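Local coordinates for VgrG protein (Vibrio cholerae, PDB 4DTH) that probably cross-links G-actin through its actin cross-linking domain, which binds ATP and magnesium ions, at residues V35-A40 and Q82-H87. Sequence-based numbering, arbitrary orientation.
Sequences VVAMPA and QNWQTH
Asn-83 O lies 3.3 Å from Ala-40 CB, and just before it a water donates to Gln-82 O and accepts from Ala-40 N. Trp-84 is the main apolar piece: chi1 of -80° sets CG beside the backbone N, and one face of the indole lies against Met-38 C and Pro-39. Pro-39 CD sits over the six-membered ring, 3.9 Å from its centroid, and Pro-39 CG is 3.5 Å from Trp-84 NE1. Tyr-81 meets the indole edge-to-face. At Gln-85 the antiparallel pairing begins: its N bonds to Met-38 O (2.8 Å) and its O receives Met-38 N (3.0 Å), while its amide turns to Ser-68 and Asn-65. Thr-86 faces Ala-37 in a non-hydrogen-bonded pair; its backbone bonds to Gln-66 and Gly-67 put 85-87 between strands 34-38 and 56-68 here. His-87 pairs with Val-36 through two backbone bonds, and a second water joins His-87 NE2 to Pro-39 O. Four backbone bonds therefore hold the register, whereas beyond the strand Trp-84 is held against Met-38 and Pro-39 by CH-pi and van der Waals packing, its buried NE1 having no hydrogen-bond partner in the model.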
loop_
_atom_site.group_PDB
_atom_site.type_symbol
_atom_site.label_atom_id
_atom_site.label_comp_id
_atom_site.label_asym_id
_atom_site.label_seq_id
_atom_site.Cartn_x
_atom_site.Cartn_y
_atom_site.Cartn_z
ATOM N N VAL A 35 16.669 13.415 4.819
ATOM C CA VAL A 35 15.308 13.726 5.228
ATOM C C VAL A 35 14.768 14.869 4.361
ATOM O O VAL A 35 15.537 15.594 3.731
ATOM C CB VAL A 35 15.233 14.106 6.732
ATOM C CG1 VAL A 35 15.483 12.889 7.642
ATOM C CG2 VAL A 35 16.170 15.279 7.068
ATOM N N VAL A 36 13.443 15.034 4.365
ATOM C CA VAL A 36 12.753 16.174 3.775
ATOM C C VAL A 36 12.131 16.924 4.960
ATOM O O VAL A 36 11.610 16.293 5.886
ATOM C CB VAL A 36 11.697 15.825 2.681
ATOM C CG1 VAL A 36 10.562 14.949 3.224
ATOM C CG2 VAL A 36 11.132 17.096 2.026
ATOM N N ALA A 37 12.215 18.248 4.951
ATOM C CA ALA A 37 11.551 19.046 5.979
ATOM C C ALA A 37 10.524 19.899 5.260
ATOM O O ALA A 37 10.780 20.392 4.154
ATOM C CB ALA A 37 12.537 19.893 6.741
ATOM N N MET A 38 9.320 19.972 5.824
ATOM C CA MET A 38 8.202 20.689 5.220
ATOM C C MET A 38 7.342 21.340 6.304
ATOM O O MET A 38 7.404 20.873 7.446
ATOM C CB MET A 38 7.328 19.697 4.438
ATOM C CG MET A 38 7.755 19.525 3.016
ATOM S SD MET A 38 6.535 18.620 2.045
ATOM C CE MET A 38 6.955 17.037 2.450
ATOM N N PRO A 39 6.478 22.344 5.977
ATOM C CA PRO A 39 5.563 22.881 7.005
ATOM C C PRO A 39 4.693 21.778 7.609
ATOM O O PRO A 39 4.426 20.774 6.951
ATOM C CB PRO A 39 4.676 23.856 6.219
ATOM C CG PRO A 39 5.485 24.249 5.034
ATOM C CD PRO A 39 6.266 23.014 4.673
ATOM N N ALA A 40 4.251 21.959 8.855
ATOM C CA ALA A 40 3.364 20.998 9.517
ATOM C C ALA A 40 2.053 20.893 8.731
ATOM O O ALA A 40 1.630 21.873 8.108
ATOM C CB ALA A 40 3.085 21.451 10.940
ATOM N N GLN A 82 9.023 28.025 10.707
ATOM C CA GLN A 82 8.236 27.788 11.916
ATOM C C GLN A 82 7.260 26.647 11.796
ATOM O O GLN A 82 6.509 26.563 10.821
ATOM C CB GLN A 82 7.580 29.072 12.453
ATOM C CG GLN A 82 8.057 29.466 13.857
ATOM C CD GLN A 82 9.557 29.659 13.958
ATOM O OE1 GLN A 82 10.316 28.726 14.253
ATOM N NE2 GLN A 82 10.017 30.877 13.726
ATOM N N ASN A 83 7.320 25.741 12.784
ATOM C CA ASN A 83 6.491 24.539 12.907
ATOM C C ASN A 83 6.775 23.450 11.870
ATOM O O ASN A 83 6.076 22.440 11.851
ATOM C CB ASN A 83 4.990 24.874 13.032
ATOM C CG ASN A 83 4.685 25.875 14.130
ATOM O OD1 ASN A 83 5.274 25.855 15.218
ATOM N ND2 ASN A 83 3.777 26.790 13.850
ATOM N N TRP A 84 7.827 23.621 11.046
ATOM C CA TRP A 84 8.209 22.624 10.043
ATOM C C TRP A 84 8.604 21.311 10.693
ATOM O O TRP A 84 9.195 21.303 11.779
ATOM C CB TRP A 84 9.357 23.140 9.159
ATOM C CG TRP A 84 8.941 24.080 8.066
ATOM C CD1 TRP A 84 8.050 25.113 8.157
ATOM C CD2 TRP A 84 9.498 24.145 6.746
ATOM N NE1 TRP A 84 7.984 25.789 6.959
ATOM C CE2 TRP A 84 8.871 25.222 6.077
ATOM C CE3 TRP A 84 10.472 23.396 6.061
ATOM C CZ2 TRP A 84 9.173 25.558 4.753
ATOM C CZ3 TRP A 84 10.764 23.724 4.744
ATOM C CH2 TRP A 84 10.113 24.785 4.099
ATOM N N GLN A 85 8.260 20.205 10.022
ATOM C CA GLN A 85 8.530 18.842 10.483
ATOM C C GLN A 85 9.469 18.125 9.537
ATOM O O GLN A 85 9.416 18.369 8.329
ATOM C CB GLN A 85 7.214 18.043 10.558
ATOM C CG GLN A 85 6.167 18.632 11.524
ATOM C CD GLN A 85 6.600 18.506 12.956
ATOM O OE1 GLN A 85 6.836 17.405 13.450
ATOM N NE2 GLN A 85 6.712 19.628 13.654
ATOM N N THR A 86 10.307 17.233 10.073
ATOM C CA THR A 86 11.233 16.424 9.284
ATOM C C THR A 86 10.617 15.039 9.058
ATOM O O THR A 86 9.971 14.497 9.963
ATOM C CB THR A 86 12.587 16.361 9.997
ATOM O OG1 THR A 86 13.167 17.664 10.053
ATOM C CG2 THR A 86 13.545 15.428 9.350
ATOM N N HIS A 87 10.803 14.475 7.855
ATOM C CA HIS A 87 10.305 13.148 7.512
ATOM C C HIS A 87 11.323 12.419 6.683
ATOM O O HIS A 87 12.105 13.055 5.975
ATOM C CB HIS A 87 8.991 13.240 6.709
ATOM C CG HIS A 87 7.865 13.949 7.405
ATOM N ND1 HIS A 87 6.843 13.250 8.014
ATOM C CD2 HIS A 87 7.604 15.272 7.507
ATOM C CE1 HIS A 87 6.018 14.165 8.498
ATOM N NE2 HIS A 87 6.437 15.392 8.223
HETATM O O HOH W 1 5.175 18.108 7.216
HETATM O O HOH W 2 4.598 24.772 9.691
#